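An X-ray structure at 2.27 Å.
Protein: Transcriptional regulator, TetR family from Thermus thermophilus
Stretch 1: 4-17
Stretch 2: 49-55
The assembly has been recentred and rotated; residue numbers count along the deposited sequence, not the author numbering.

Stretch 1, residues 4-17: TRDRILEEAAKLFT
Stretch 2 49-55: EILYEIS

Two helices of one chain cross almost at right angles. Residues 4-17 are helical throughout, with the helix running on past T17. Residues 49-55 lie inside a second helix that extends at both ends. The angle between their N-to-C directions is 92°, with a signed crossing angle of -92°, and the axes approach to 9.9 Å. The register is set by L9 and I54, whose CA atoms are 6.3 Å apart. Together the two stretches bury 410 Å².

Phi and psi stay near -65° and -41° in both stretches. The i to i+4 backbone bonds are regular, for example A13 N to L9 O at 2.9 Å and I54 N to I50 O at 3.0 Å. The L9 N to R5 O bond is weak at 3.3 Å.

The main bump is I54. Its CA-to-CB bond points toward the first helix, with chi1 -77° (m) and chi2 174° (t). The side chain sits as a knob in a hole formed by L9, A12, A13 and F16. Its tip reaches the backbone: I54 CD1 lies 3.5 Å from L9 O and also 3.5 Å from A13 N. These two backbone atoms are already paired with each other within the helix, so the methyl rests against a helical turn. The methyls of A12 and A13 help line the hole. I54 CD1 is 3.8 Å from A13 CB and 4.0 Å from A12 CB. On the F16 side, I54 CD1 is 4.0 Å from F16 CD2.

I50, one turn earlier, is the second bump. It also points toward the first helix, in the m, t rotamer (-64°, -177°). I50 CG2 packs 3.8 Å from L9 CD2 and 3.8 Å from A12 CB. The same methyl is 4.2 Å from F16 CE2. F16 has chi1 -68° (m) and chi2 -31°, and its ring meets both isoleucines obliquely. A12 and F16 both point toward the second helix, but the alanine contributes just a methyl while the phenylalanine adds a broad ring.

L9 starts sideways, but its end comes nearer the second helix. Its rotamer is m, t (-65°, -179°). L9 CD2 lies 4.3 Å from I54 CG1, in addition to its contact with I50. L9 CD1 lies 3.8 Å from E53 OE1, where the apolar patch gives way to charge.

R5 closes that edge. It leaves its helix sideways, and chi1 to chi3 are all t (-168°, -171°, -174°), with chi4 66°. This extended chain carries the guanidinium to E53, which points toward the first helix with chi1 -80° (m), chi2 -180° (t) and chi3 50°. Opposite charges form a salt bridge, with R5 NH2 3.3 Å from E53 OE2. E53 OE2 lies at the edge of the guanidinium, near its plane. R5 NH2 makes weak hydrogen bonds to E53 OE2 at 3.3 Å (130°) and to E53 OE1 at 3.4 Å (138°).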

# COMPACT_ATOMS: atom_id res chain seq x y z
N THR A 4 0.63 33.32 -0.69
CA THR A 4 -0.20 32.95 0.45
C THR A 4 -1.03 31.71 0.11
O THR A 4 -1.30 30.87 0.97
CB THR A 4 -1.18 34.06 0.83
OG1 THR A 4 -0.47 35.27 1.09
CG2 THR A 4 -2.00 33.65 2.06
N ARG A 5 -1.45 31.62 -1.15
CA ARG A 5 -2.24 30.49 -1.58
C ARG A 5 -1.41 29.21 -1.51
O ARG A 5 -1.88 28.20 -0.99
CB ARG A 5 -2.76 30.68 -3.01
CG ARG A 5 -3.82 29.65 -3.35
CD ARG A 5 -4.22 29.65 -4.81
NE ARG A 5 -5.34 28.73 -5.01
CZ ARG A 5 -6.54 28.93 -4.50
NH1 ARG A 5 -6.75 30.02 -3.77
NH2 ARG A 5 -7.53 28.06 -4.70
N ASP A 6 -0.18 29.25 -2.02
CA ASP A 6 0.72 28.09 -2.01
C ASP A 6 1.14 27.66 -0.59
O ASP A 6 1.23 26.46 -0.31
CB ASP A 6 2.01 28.37 -2.79
CG ASP A 6 1.76 28.78 -4.21
OD1 ASP A 6 0.99 28.08 -4.91
OD2 ASP A 6 2.34 29.80 -4.63
N ARG A 7 1.42 28.63 0.27
CA ARG A 7 1.84 28.36 1.64
C ARG A 7 0.71 27.64 2.37
O ARG A 7 0.94 26.74 3.18
CB ARG A 7 2.20 29.66 2.37
N ILE A 8 -0.51 28.06 2.09
CA ILE A 8 -1.65 27.42 2.72
C ILE A 8 -1.69 25.94 2.34
O ILE A 8 -1.93 25.09 3.20
CB ILE A 8 -2.97 28.10 2.32
CG1 ILE A 8 -2.98 29.55 2.81
CG2 ILE A 8 -4.16 27.31 2.88
CD1 ILE A 8 -4.23 30.36 2.44
N LEU A 9 -1.42 25.62 1.07
CA LEU A 9 -1.50 24.21 0.65
C LEU A 9 -0.37 23.34 1.19
O LEU A 9 -0.61 22.23 1.63
CB LEU A 9 -1.56 24.09 -0.88
CG LEU A 9 -2.83 24.69 -1.49
CD1 LEU A 9 -2.81 24.50 -3.00
CD2 LEU A 9 -4.06 24.03 -0.89
N GLU A 10 0.86 23.85 1.15
CA GLU A 10 2.00 23.10 1.67
C GLU A 10 1.90 22.92 3.19
O GLU A 10 2.17 21.85 3.71
CB GLU A 10 3.32 23.80 1.32
CG GLU A 10 4.53 23.17 2.01
CD GLU A 10 5.84 23.48 1.31
OE1 GLU A 10 6.04 24.64 0.91
OE2 GLU A 10 6.68 22.56 1.18
N GLU A 11 1.50 23.98 3.88
CA GLU A 11 1.36 23.94 5.33
C GLU A 11 0.22 23.05 5.76
O GLU A 11 0.31 22.37 6.78
CB GLU A 11 1.14 25.35 5.90
CG GLU A 11 2.37 26.25 5.80
CD GLU A 11 3.56 25.71 6.57
OE1 GLU A 11 3.45 25.56 7.81
OE2 GLU A 11 4.61 25.42 5.94
N ALA A 12 -0.87 23.08 5.00
CA ALA A 12 -2.03 22.24 5.30
C ALA A 12 -1.58 20.79 5.11
O ALA A 12 -1.84 19.94 5.95
CB ALA A 12 -3.18 22.55 4.35
N ALA A 13 -0.91 20.53 3.99
CA ALA A 13 -0.44 19.18 3.72
C ALA A 13 0.41 18.65 4.89
O ALA A 13 0.26 17.50 5.29
CB ALA A 13 0.36 19.14 2.42
N LYS A 14 1.30 19.48 5.42
CA LYS A 14 2.13 19.03 6.55
C LYS A 14 1.29 18.80 7.79
O LYS A 14 1.47 17.82 8.50
CB LYS A 14 3.21 20.06 6.88
CG LYS A 14 4.27 20.22 5.83
CD LYS A 14 5.29 21.27 6.28
CE LYS A 14 6.31 21.56 5.18
NZ LYS A 14 7.30 22.58 5.63
N LEU A 15 0.35 19.70 8.06
CA LEU A 15 -0.49 19.57 9.24
C LEU A 15 -1.35 18.31 9.16
O LEU A 15 -1.50 17.60 10.14
CB LEU A 15 -1.36 20.82 9.43
CG LEU A 15 -2.27 20.75 10.64
CD1 LEU A 15 -1.43 20.55 11.90
CD2 LEU A 15 -3.09 22.02 10.75
N PHE A 16 -1.90 18.03 7.98
CA PHE A 16 -2.72 16.84 7.80
C PHE A 16 -1.86 15.60 8.00
O PHE A 16 -2.33 14.59 8.52
CB PHE A 16 -3.34 16.80 6.40
CG PHE A 16 -4.37 17.85 6.15
CD1 PHE A 16 -5.17 18.33 7.18
CD2 PHE A 16 -4.58 18.35 4.86
CE1 PHE A 16 -6.16 19.29 6.94
CE2 PHE A 16 -5.56 19.29 4.60
CZ PHE A 16 -6.36 19.77 5.64
N THR A 17 -0.60 15.66 7.57
CA THR A 17 0.31 14.53 7.73
C THR A 17 0.63 14.31 9.22
O THR A 17 0.76 13.18 9.67
CB THR A 17 1.63 14.78 6.96
OG1 THR A 17 1.36 14.78 5.55
CG2 THR A 17 2.67 13.70 7.28
N GLU A 49 -11.89 21.31 -0.53
CA GLU A 49 -11.22 21.85 -1.71
C GLU A 49 -9.72 21.91 -1.47
O GLU A 49 -8.95 21.75 -2.42
CB GLU A 49 -11.75 23.25 -2.05
CG GLU A 49 -10.98 23.98 -3.15
CD GLU A 49 -11.16 23.36 -4.52
OE1 GLU A 49 -12.19 22.70 -4.74
OE2 GLU A 49 -10.29 23.57 -5.39
N ILE A 50 -9.31 22.12 -0.22
CA ILE A 50 -7.88 22.18 0.13
C ILE A 50 -7.28 20.78 -0.05
O ILE A 50 -6.22 20.62 -0.66
CB ILE A 50 -7.65 22.66 1.60
CG1 ILE A 50 -8.15 24.10 1.75
CG2 ILE A 50 -6.17 22.57 1.98
CD1 ILE A 50 -7.93 24.70 3.14
N LEU A 51 -7.98 19.78 0.47
CA LEU A 51 -7.57 18.39 0.34
C LEU A 51 -7.54 18.02 -1.14
O LEU A 51 -6.66 17.31 -1.61
CB LEU A 51 -8.55 17.47 1.06
CG LEU A 51 -8.37 15.98 0.73
CD1 LEU A 51 -6.97 15.55 1.15
CD2 LEU A 51 -9.42 15.14 1.43
N TYR A 52 -8.54 18.50 -1.87
CA TYR A 52 -8.62 18.22 -3.30
C TYR A 52 -7.41 18.80 -4.05
O TYR A 52 -6.78 18.10 -4.84
CB TYR A 52 -9.94 18.79 -3.85
CG TYR A 52 -10.02 18.81 -5.35
CD1 TYR A 52 -9.95 17.63 -6.10
CD2 TYR A 52 -10.12 20.02 -6.03
CE1 TYR A 52 -9.99 17.66 -7.48
CE2 TYR A 52 -10.16 20.06 -7.41
CZ TYR A 52 -10.09 18.88 -8.13
OH TYR A 52 -10.11 18.93 -9.51
N GLU A 53 -7.09 20.06 -3.80
CA GLU A 53 -5.96 20.70 -4.48
C GLU A 53 -4.60 20.10 -4.10
O GLU A 53 -3.70 20.00 -4.92
CB GLU A 53 -5.99 22.22 -4.26
CG GLU A 53 -6.98 22.88 -5.20
CD GLU A 53 -7.07 24.38 -5.05
OE1 GLU A 53 -6.01 25.05 -5.06
OE2 GLU A 53 -8.20 24.88 -4.94
N ILE A 54 -4.47 19.67 -2.85
CA ILE A 54 -3.25 19.02 -2.43
C ILE A 54 -3.12 17.71 -3.24
O ILE A 54 -2.05 17.39 -3.76
CB ILE A 54 -3.28 18.70 -0.92
CG1 ILE A 54 -3.02 19.98 -0.12
CG2 ILE A 54 -2.26 17.61 -0.59
CD1 ILE A 54 -3.18 19.83 1.37
N SER A 55 -4.21 16.96 -3.34
CA SER A 55 -4.19 15.69 -4.09
C SER A 55 -3.84 15.94 -5.55
O SER A 55 -2.98 15.26 -6.12
CB SER A 55 -5.55 15.01 -3.99
OG SER A 55 -5.84 14.69 -2.64